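Local coordinates for protein cytochrome c (Rhodothermus marinus, PDB 3CP5) that probably carries electrons through one covalently bound heme c, whose iron switches between the ferrous and ferric states, at residues 89-92 with 93-97; 104-107 with 108-111; 44-47 with 48-52. All coordinates share one frame; numbering follows the deposited sequence.

Contact 1 (89-92 with 93-97); sequences MKQL and VQEYG. With HEC (heme c), chain C.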
loop_
_atom_site.group_PDB
_atom_site.type_symbol
_atom_site.label_atom_id
_atom_site.label_comp_id
_atom_site.label_asym_id
_atom_site.label_seq_id
_atom_site.Cartn_x
_atom_site.Cartn_y
_atom_site.Cartn_z
ATOM N N MET A 89 -4.539 -1.996 -10.566
ATOM C CA MET A 89 -3.865 -0.692 -10.651
ATOM C C MET A 89 -4.121 -0.027 -11.994
ATOM O O MET A 89 -4.276 1.195 -12.092
ATOM C CB MET A 89 -2.357 -0.779 -10.378
ATOM C CG MET A 89 -1.980 -0.823 -8.923
ATOM S SD MET A 89 -2.276 0.724 -8.056
ATOM C CE MET A 89 -0.904 1.781 -8.456
ATOM N N LYS A 90 -4.150 -0.819 -13.051
ATOM C CA LYS A 90 -4.438 -0.190 -14.361
ATOM C C LYS A 90 -5.827 0.426 -14.347
ATOM O O LYS A 90 -6.025 1.555 -14.822
ATOM C CB LYS A 90 -4.193 -1.206 -15.480
ATOM C CG LYS A 90 -3.953 -0.615 -16.827
ATOM C CD LYS A 90 -3.740 -1.651 -17.926
ATOM C CE LYS A 90 -4.113 -1.086 -19.299
ATOM N NZ LYS A 90 -3.425 -1.736 -20.447
ATOM N N GLN A 91 -6.851 -0.238 -13.814
ATOM C CA GLN A 91 -8.190 0.358 -13.723
ATOM C C GLN A 91 -8.161 1.627 -12.888
ATOM O O GLN A 91 -8.880 2.608 -13.203
ATOM C CB GLN A 91 -9.227 -0.626 -13.160
ATOM C CG GLN A 91 -10.659 -0.075 -13.131
ATOM C CD GLN A 91 -11.160 0.787 -12.005
ATOM O OE1 GLN A 91 -11.875 1.793 -12.213
ATOM N NE2 GLN A 91 -10.711 0.462 -10.801
ATOM N N LEU A 92 -7.465 1.613 -11.782
ATOM C CA LEU A 92 -7.404 2.823 -10.939
ATOM C C LEU A 92 -6.752 3.985 -11.648
ATOM O O LEU A 92 -7.180 5.136 -11.403
ATOM C CB LEU A 92 -6.731 2.436 -9.625
ATOM C CG LEU A 92 -7.491 1.521 -8.659
ATOM C CD1 LEU A 92 -6.602 1.078 -7.514
ATOM C CD2 LEU A 92 -8.649 2.292 -8.025
ATOM N N VAL A 93 -5.736 3.736 -12.478
ATOM C CA VAL A 93 -5.189 4.859 -13.255
ATOM C C VAL A 93 -6.247 5.415 -14.185
ATOM O O VAL A 93 -6.344 6.645 -14.361
ATOM C CB VAL A 93 -3.937 4.436 -14.060
ATOM C CG1 VAL A 93 -3.532 5.516 -15.034
ATOM C CG2 VAL A 93 -2.773 4.132 -13.141
ATOM N N GLN A 94 -7.062 4.569 -14.841
ATOM C CA GLN A 94 -8.137 5.066 -15.682
ATOM C C GLN A 94 -9.089 5.901 -14.843
ATOM O O GLN A 94 -9.600 6.954 -15.293
ATOM C CB GLN A 94 -8.854 3.860 -16.314
ATOM C CG GLN A 94 -10.105 4.205 -17.107
ATOM C CD GLN A 94 -10.769 2.913 -17.597
ATOM O OE1 GLN A 94 -11.229 2.116 -16.786
ATOM N NE2 GLN A 94 -10.735 2.772 -18.901
ATOM N N GLU A 95 -9.413 5.483 -13.625
ATOM C CA GLU A 95 -10.312 6.267 -12.787
ATOM C C GLU A 95 -9.748 7.562 -12.262
ATOM O O GLU A 95 -10.494 8.562 -12.209
ATOM C CB GLU A 95 -10.755 5.387 -11.612
ATOM C CG GLU A 95 -11.746 5.993 -10.665
ATOM C CD GLU A 95 -12.232 5.080 -9.555
ATOM O OE1 GLU A 95 -11.943 3.867 -9.633
ATOM O OE2 GLU A 95 -12.911 5.552 -8.623
ATOM N N TYR A 96 -8.503 7.584 -11.825
ATOM C CA TYR A 96 -7.937 8.684 -11.079
ATOM C C TYR A 96 -7.126 9.613 -11.929
ATOM O O TYR A 96 -6.959 10.781 -11.556
ATOM C CB TYR A 96 -7.098 8.158 -9.900
ATOM C CG TYR A 96 -8.052 7.759 -8.785
ATOM C CD1 TYR A 96 -8.495 8.644 -7.823
ATOM C CD2 TYR A 96 -8.558 6.472 -8.700
ATOM C CE1 TYR A 96 -9.371 8.257 -6.825
ATOM C CE2 TYR A 96 -9.445 6.095 -7.690
ATOM C CZ TYR A 96 -9.864 6.986 -6.731
ATOM O OH TYR A 96 -10.746 6.649 -5.736
ATOM N N GLY A 97 -6.608 9.120 -13.031
ATOM C CA GLY A 97 -5.929 9.946 -14.032
ATOM C C GLY A 97 -4.464 10.165 -13.773
ATOM O O GLY A 97 -3.535 9.892 -14.547
HETATM FE FE HEC C . -0.922 5.732 -3.780
HETATM C CHA HEC C . -3.209 3.920 -5.561
HETATM C CHB HEC C . -0.785 3.285 -1.413
HETATM C CHC HEC C . 1.620 7.428 -2.219
HETATM C CHD HEC C . -1.470 8.402 -5.789
HETATM N NA HEC C . -1.834 3.985 -3.535
HETATM C C1A HEC C . -2.722 3.341 -4.398
HETATM C C2A HEC C . -2.996 2.015 -3.899
HETATM C C3A HEC C . -2.351 1.849 -2.737
HETATM C C4A HEC C . -1.597 3.078 -2.527
HETATM C CMA HEC C . -2.356 0.623 -1.797
HETATM C CAA HEC C . -4.019 1.011 -4.483
HETATM C CBA HEC C . -5.412 1.141 -3.863
HETATM C CGA HEC C . -6.348 0.022 -4.254
HETATM O O1A HEC C . -7.586 0.179 -3.992
HETATM O O2A HEC C . -5.871 -1.027 -4.762
HETATM N NB HEC C . 0.164 5.470 -2.123
HETATM C C1B HEC C . -0.029 4.449 -1.212
HETATM C C2B HEC C . 0.893 4.613 -0.119
HETATM C C3B HEC C . 1.647 5.726 -0.352
HETATM C C4B HEC C . 1.179 6.256 -1.616
HETATM C CMB HEC C . 0.929 3.648 1.092
HETATM C CAB HEC C . 2.875 6.227 0.435
HETATM C CBB HEC C . 3.919 5.280 0.544
HETATM N NC HEC C . -0.045 7.513 -4.011
HETATM C C1C HEC C . 1.026 8.053 -3.301
HETATM C C2C HEC C . 1.346 9.380 -3.787
HETATM C C3C HEC C . 0.490 9.668 -4.779
HETATM C C4C HEC C . -0.410 8.543 -4.884
HETATM C CMC HEC C . 2.318 10.303 -3.062
HETATM C CAC HEC C . 0.237 11.037 -5.479
HETATM C CBC HEC C . 1.389 11.554 -6.132
HETATM N ND HEC C . -2.098 6.064 -5.362
HETATM C C1D HEC C . -2.196 7.265 -6.055
HETATM C C2D HEC C . -3.193 7.124 -7.118
HETATM C C3D HEC C . -3.582 5.844 -7.110
HETATM C C4D HEC C . -2.960 5.214 -5.963
HETATM C CMD HEC C . -3.520 8.302 -8.076
HETATM C CAD HEC C . -4.509 5.094 -8.086
HETATM C CBD HEC C . -3.661 4.414 -9.189
HETATM C CGD HEC C . -2.929 5.471 -9.984
HETATM O O1D HEC C . -1.664 5.470 -9.995
HETATM O O2D HEC C . -3.686 6.323 -10.586
#
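Tyr96 N donates to Leu92 O at 2.8 Å, the shortest of four successive i to i+4 backbone bonds that tie this last part of helix 87-96 together. Glu95 N to Gln91 O and Val93 N to Met89 O follow at 3.0 Å each, and Gln94 N to Lys90 O is longer. Gly97 N still reaches Val93 O, but Gly97 itself has a positive phi of 87° and takes the chain out of the helix. The Tyr96 ring swings back beside the preceding turn, with Leu92 O near its plane at the edge, 3.3 Å from Tyr96 CD2. Leu92 and Tyr96 run side by side in the same direction, Leu92 CD2 lying against Tyr96 CE2 at 3.9 Å. Arg54 NE is hydrogen-bonded to Tyr96 OH, which probably helps to hold the ring's direction. Leu92, its CG anti to the carbonyl carbon (chi1 -70°), sends its other methyl, CD1, to the carboxyl carbon CGA of one heme propionate at 3.4 Å, while its CB lies by CBD of the other. Val93 CG2 touches the second carboxylate, 3.4 Å from CGD. Tyr71 OH, Arg67 NE and Met100 N hydrogen-bond the heme. Bent at chi2 (-69°) and at chi3, Met89 brings SD and CE against the propionate chains, CE coming within 3.9 Å of CBD; it also packs on Tyr71, Val75, Met82 and Ile83. The arrangement is an amphipathic helix end whose apolar side lines the propionate edge of the heme pocket in this cytochrome c.

Contact 2 (104-107 with 108-111); sequences ALSE and EQAR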
loop_
_atom_site.group_PDB
_atom_site.type_symbol
_atom_site.label_atom_id
_atom_site.label_comp_id
_atom_site.label_asym_id
_atom_site.label_seq_id
_atom_site.Cartn_x
_atom_site.Cartn_y
_atom_site.Cartn_z
ATOM N N ALA A 104 11.468 5.947 -4.002
ATOM C CA ALA A 104 12.738 5.464 -3.492
ATOM C C ALA A 104 12.556 4.890 -2.085
ATOM O O ALA A 104 13.383 5.020 -1.175
ATOM C CB ALA A 104 13.876 6.493 -3.590
ATOM N N LEU A 105 11.458 4.174 -1.900
ATOM C CA LEU A 105 11.191 3.486 -0.635
ATOM C C LEU A 105 11.915 2.147 -0.543
ATOM O O LEU A 105 12.106 1.452 -1.533
ATOM C CB LEU A 105 9.682 3.163 -0.518
ATOM C CG LEU A 105 8.793 4.318 -0.087
ATOM C CD1 LEU A 105 7.366 3.993 -0.460
ATOM C CD2 LEU A 105 8.981 4.751 1.325
ATOM N N SER A 106 12.361 1.817 0.672
ATOM C CA SER A 106 12.914 0.505 0.990
ATOM C C SER A 106 11.855 -0.453 1.490
ATOM O O SER A 106 10.819 0.005 1.973
ATOM C CB SER A 106 13.970 0.630 2.086
ATOM O OG SER A 106 13.340 0.730 3.361
ATOM N N GLU A 107 12.125 -1.743 1.382
ATOM C CA GLU A 107 11.167 -2.729 1.876
ATOM C C GLU A 107 10.821 -2.450 3.351
ATOM O O GLU A 107 9.649 -2.653 3.745
ATOM C CB GLU A 107 11.670 -4.170 1.644
ATOM C CG GLU A 107 10.835 -5.231 2.307
ATOM C CD GLU A 107 11.113 -5.624 3.748
ATOM O OE1 GLU A 107 12.261 -5.396 4.185
ATOM O OE2 GLU A 107 10.138 -6.051 4.404
ATOM N N GLU A 108 11.779 -2.145 4.229
ATOM C CA GLU A 108 11.419 -1.953 5.643
ATOM C C GLU A 108 10.472 -0.763 5.853
ATOM O O GLU A 108 9.601 -0.850 6.661
ATOM C CB GLU A 108 12.600 -1.786 6.619
ATOM C CG GLU A 108 12.158 -1.877 8.106
ATOM C CD GLU A 108 11.538 -0.630 8.760
ATOM O OE1 GLU A 108 11.733 0.498 8.294
ATOM O OE2 GLU A 108 10.897 -0.851 9.806
ATOM N N GLN A 109 10.678 0.322 5.087
ATOM C CA GLN A 109 9.757 1.444 5.166
ATOM C C GLN A 109 8.371 1.010 4.739
ATOM O O GLN A 109 7.387 1.325 5.398
ATOM C CB GLN A 109 10.191 2.615 4.298
ATOM C CG GLN A 109 11.451 3.326 4.812
ATOM C CD GLN A 109 11.891 4.296 3.731
ATOM O OE1 GLN A 109 12.271 3.869 2.641
ATOM N NE2 GLN A 109 11.778 5.613 3.987
ATOM N N ALA A 110 8.293 0.282 3.616
ATOM C CA ALA A 110 6.985 -0.150 3.131
ATOM C C ALA A 110 6.333 -1.102 4.135
ATOM O O ALA A 110 5.113 -1.047 4.380
ATOM C CB ALA A 110 7.126 -0.794 1.750
ATOM N N ARG A 111 7.114 -1.985 4.767
ATOM C CA ARG A 111 6.532 -2.931 5.738
ATOM C C ARG A 111 5.989 -2.200 6.958
ATOM O O ARG A 111 4.946 -2.586 7.522
ATOM C CB ARG A 111 7.597 -3.958 6.065
ATOM C CG ARG A 111 7.149 -5.026 7.072
ATOM C CD ARG A 111 5.959 -5.819 6.518
ATOM N NE ARG A 111 5.402 -6.740 7.503
ATOM C CZ ARG A 111 4.490 -6.418 8.437
ATOM N NH1 ARG A 111 3.976 -5.202 8.571
ATOM N NH2 ARG A 111 4.084 -7.375 9.254
HETATM O O HOH W 1 13.929 5.768 1.548
HETATM O O HOH W 2 14.752 -2.010 3.987
#
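Ser106 and Gln109 exchange hydrogen bonds in both directions. Gln109 OE1 accepts from Ser106 N at 2.8 Å, in the carbonyl plane and almost straight (175°), and Gln109 N donates to Ser106 OG at 3.2 Å, in the one of two serine conformers described here. Gln109 extends beyond CG, and with CG anti to the carbonyl carbon (chi1 -69°) its amide runs back to the residue before the helix. Among backbone bonds, Ala110 N to Ser106 O (3.0 Å) and Arg111 N to Glu107 O (2.8 Å) begin the helical pattern. Of two waters, one lies within hydrogen-bonding distance of both Gln109 OE1 and Ala104 O, though it may not serve both at once; another accepts from Glu108 N beside Ser106 OG. In packing, Leu105 CD2 lies against the Gln109 amide, 3.8 Å from CD of Gln109, while NE2 of that amide is held by Tyr44. With an alanine here in place of Gln109, Ser106 N would probably lose its acceptor and the Tyr44 hydroxyl a partner. The two reciprocal Ser106-Gln109 bonds form a capping box: Ser106 OG serves a first-turn N-H lacking an i-4 helix carbonyl, and Gln109 answers the N-cap N-H.

Contact 3 (44-47 with 48-52); sequences YCTA and CHRLD. With HEC (heme c), chain C.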
loop_
_atom_site.group_PDB
_atom_site.type_symbol
_atom_site.label_atom_id
_atom_site.label_comp_id
_atom_site.label_asym_id
_atom_site.label_seq_id
_atom_site.Cartn_x
_atom_site.Cartn_y
_atom_site.Cartn_z
ATOM N N TYR A 44 5.249 10.364 3.100
ATOM C CA TYR A 44 5.229 9.865 1.737
ATOM C C TYR A 44 3.851 9.816 1.080
ATOM O O TYR A 44 3.804 9.795 -0.165
ATOM C CB TYR A 44 5.848 8.473 1.650
ATOM C CG TYR A 44 7.342 8.332 1.775
ATOM C CD1 TYR A 44 8.007 8.215 2.978
ATOM C CD2 TYR A 44 8.143 8.314 0.633
ATOM C CE1 TYR A 44 9.378 8.092 3.051
ATOM C CE2 TYR A 44 9.515 8.173 0.698
ATOM C CZ TYR A 44 10.148 8.069 1.917
ATOM O OH TYR A 44 11.513 7.916 2.020
ATOM N N CYS A 45 2.774 9.715 1.849
ATOM C CA CYS A 45 1.510 9.280 1.278
ATOM C C CYS A 45 0.373 10.284 1.445
ATOM O O CYS A 45 -0.523 10.339 0.553
ATOM C CB CYS A 45 1.062 7.949 1.917
ATOM S SG CYS A 45 2.340 6.695 2.163
ATOM N N THR A 46 0.340 11.085 2.487
ATOM C CA THR A 46 -0.691 12.034 2.802
ATOM C C THR A 46 -0.835 13.131 1.761
ATOM O O THR A 46 -1.828 13.806 1.615
ATOM C CB THR A 46 -0.486 12.613 4.228
ATOM O OG1 THR A 46 -0.904 11.586 5.145
ATOM C CG2 THR A 46 -1.302 13.855 4.459
ATOM N N ALA A 47 0.177 13.380 0.953
ATOM C CA ALA A 47 0.068 14.361 -0.108
ATOM C C ALA A 47 -1.039 13.974 -1.089
ATOM O O ALA A 47 -1.593 14.837 -1.745
ATOM C CB ALA A 47 1.398 14.460 -0.842
ATOM N N CYS A 48 -1.313 12.665 -1.237
ATOM C CA CYS A 48 -2.262 12.221 -2.226
ATOM C C CYS A 48 -3.407 11.380 -1.676
ATOM O O CYS A 48 -4.447 11.232 -2.355
ATOM C CB CYS A 48 -1.554 11.358 -3.290
ATOM S SG CYS A 48 -0.329 12.299 -4.246
ATOM N N HIS A 49 -3.277 10.802 -0.485
ATOM C CA HIS A 49 -4.279 9.903 0.044
ATOM C C HIS A 49 -4.802 10.361 1.398
ATOM O O HIS A 49 -4.002 10.821 2.217
ATOM C CB HIS A 49 -3.705 8.502 0.217
ATOM C CG HIS A 49 -3.367 7.681 -0.985
ATOM N ND1 HIS A 49 -4.308 6.985 -1.726
ATOM C CD2 HIS A 49 -2.145 7.409 -1.550
ATOM C CE1 HIS A 49 -3.666 6.331 -2.720
ATOM N NE2 HIS A 49 -2.352 6.590 -2.636
ATOM N N ARG A 50 -6.093 10.157 1.636
ATOM C CA ARG A 50 -6.814 10.231 2.898
ATOM C C ARG A 50 -7.267 8.848 3.331
ATOM O O ARG A 50 -7.328 7.947 2.482
ATOM C CB ARG A 50 -8.006 11.170 2.727
ATOM C CG ARG A 50 -7.619 12.571 2.329
ATOM C CD ARG A 50 -7.348 13.429 3.519
ATOM N NE ARG A 50 -6.950 14.753 3.024
ATOM C CZ ARG A 50 -5.766 15.044 2.505
ATOM N NH1 ARG A 50 -4.790 14.144 2.366
ATOM N NH2 ARG A 50 -5.546 16.292 2.092
ATOM N N LEU A 51 -7.578 8.683 4.618
ATOM C CA LEU A 51 -8.030 7.367 5.033
ATOM C C LEU A 51 -9.488 7.102 4.668
ATOM O O LEU A 51 -9.815 5.983 4.271
ATOM C CB LEU A 51 -7.810 7.258 6.535
ATOM C CG LEU A 51 -6.365 7.225 7.050
ATOM C CD1 LEU A 51 -6.340 7.062 8.562
ATOM C CD2 LEU A 51 -5.556 6.132 6.362
ATOM N N ASP A 52 -10.355 8.144 4.791
ATOM C CA ASP A 52 -11.800 7.952 4.713
ATOM C C ASP A 52 -12.503 8.597 3.534
ATOM O O ASP A 52 -13.737 8.628 3.492
ATOM C CB ASP A 52 -12.432 8.387 6.037
ATOM C CG ASP A 52 -11.948 7.631 7.246
ATOM O OD1 ASP A 52 -12.020 6.389 7.243
ATOM O OD2 ASP A 52 -11.570 8.242 8.256
HETATM FE FE HEC C . -0.922 5.732 -3.780
HETATM C CHA HEC C . -3.209 3.920 -5.561
HETATM C CHB HEC C . -0.785 3.285 -1.413
HETATM C CHC HEC C . 1.620 7.428 -2.219
HETATM C CHD HEC C . -1.470 8.402 -5.789
HETATM N NA HEC C . -1.834 3.985 -3.535
HETATM C C1A HEC C . -2.722 3.341 -4.398
HETATM C C2A HEC C . -2.996 2.015 -3.899
HETATM C C3A HEC C . -2.351 1.849 -2.737
HETATM C C4A HEC C . -1.597 3.078 -2.527
HETATM C CMA HEC C . -2.356 0.623 -1.797
HETATM C CAA HEC C . -4.019 1.011 -4.483
HETATM C CBA HEC C . -5.412 1.141 -3.863
HETATM C CGA HEC C . -6.348 0.022 -4.254
HETATM O O1A HEC C . -7.586 0.179 -3.992
HETATM O O2A HEC C . -5.871 -1.027 -4.762
HETATM N NB HEC C . 0.164 5.470 -2.123
HETATM C C1B HEC C . -0.029 4.449 -1.212
HETATM C C2B HEC C . 0.893 4.613 -0.119
HETATM C C3B HEC C . 1.647 5.726 -0.352
HETATM C C4B HEC C . 1.179 6.256 -1.616
HETATM C CMB HEC C . 0.929 3.648 1.092
HETATM C CAB HEC C . 2.875 6.227 0.435
HETATM C CBB HEC C . 3.919 5.280 0.544
HETATM N NC HEC C . -0.045 7.513 -4.011
HETATM C C1C HEC C . 1.026 8.053 -3.301
HETATM C C2C HEC C . 1.346 9.380 -3.787
HETATM C C3C HEC C . 0.490 9.668 -4.779
HETATM C C4C HEC C . -0.410 8.543 -4.884
HETATM C CMC HEC C . 2.318 10.303 -3.062
HETATM C CAC HEC C . 0.237 11.037 -5.479
HETATM C CBC HEC C . 1.389 11.554 -6.132
HETATM N ND HEC C . -2.098 6.064 -5.362
HETATM C C1D HEC C . -2.196 7.265 -6.055
HETATM C C2D HEC C . -3.193 7.124 -7.118
HETATM C C3D HEC C . -3.582 5.844 -7.110
HETATM C C4D HEC C . -2.960 5.214 -5.963
HETATM C CMD HEC C . -3.520 8.302 -8.076
HETATM C CAD HEC C . -4.509 5.094 -8.086
HETATM C CBD HEC C . -3.661 4.414 -9.189
HETATM C CGD HEC C . -2.929 5.471 -9.984
HETATM O O1D HEC C . -1.664 5.470 -9.995
HETATM O O2D HEC C . -3.686 6.323 -10.586
HETATM O O HOH W 3 -3.782 11.571 4.805
#
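Cys48 and His49 both hang their backbone N-H on Cys45 O, each at 3.0 Å. The His49 donor lies in the carbonyl plane, whereas that of Cys48 stands well above it, so one oxygen closes two overlapping turns. Cys48 points its SG to the heme and is joined to CAC by a thioether of 1.9 Å; Cys45 SG makes the matching bond to CAB. These two links clamp neighbouring pyrrole rings. Ala47, between them in the chain, puts its CB loosely against Cys48 SG.

His49 has CG anti to the carbonyl carbon (chi1 -69°), which carries the imidazole onto one face of the heme, where NE2 binds the iron at 2.0 Å. CD2 and CE1 are equally distant from the metal, and the ring plane runs towards the meso carbon CHA. Met100 SD is the other axial ligand, and His49 ND1 is hydrogen-bonded to Pro58 O, which should limit rotation of the ring.

Arg50 bends at chi2 and turns back over the loop: NH1 donates to Thr46 O at 3.1 Å, in both the carbonyl and the guanidinium plane, and more weakly to His49 O. A water also donates to His49 O at 2.7 Å and, in the Thr46 conformer described, also meets OG1 of Thr46, while Thr46 CA makes a C-H contact to the same carbonyl oxygen of His49.

This is the CXXCH signature of c-type cytochromes. The Pro58 bond would be expected to make His49 a somewhat stronger electron donor to the iron, while two thioethers hold the heme against the loop that carries the ligand, a loop braced by the doubly used Cys45 O.

Along the chain the order is contact 3, contact 1, contact 2, all within one cytochrome c domain. Contact 3 lies in the loop after helix 31-44, contact 1 near the end of helix 87-96 and contact 2 at the start of helix 107-123. Contacts 1 and 2 sit on opposite sides of the chain's centre, their own centres about 23 Å apart; contacts 1 and 3, with centres about 16 Å apart, do not touch each other but both meet the heme, which Leu105 of contact 2 touches too. Contacts 2 and 3 touch through Tyr44. The heme thus connects the covalent anchor with the propionate edge, and the helix start of contact 2 adjoins the anchoring loop.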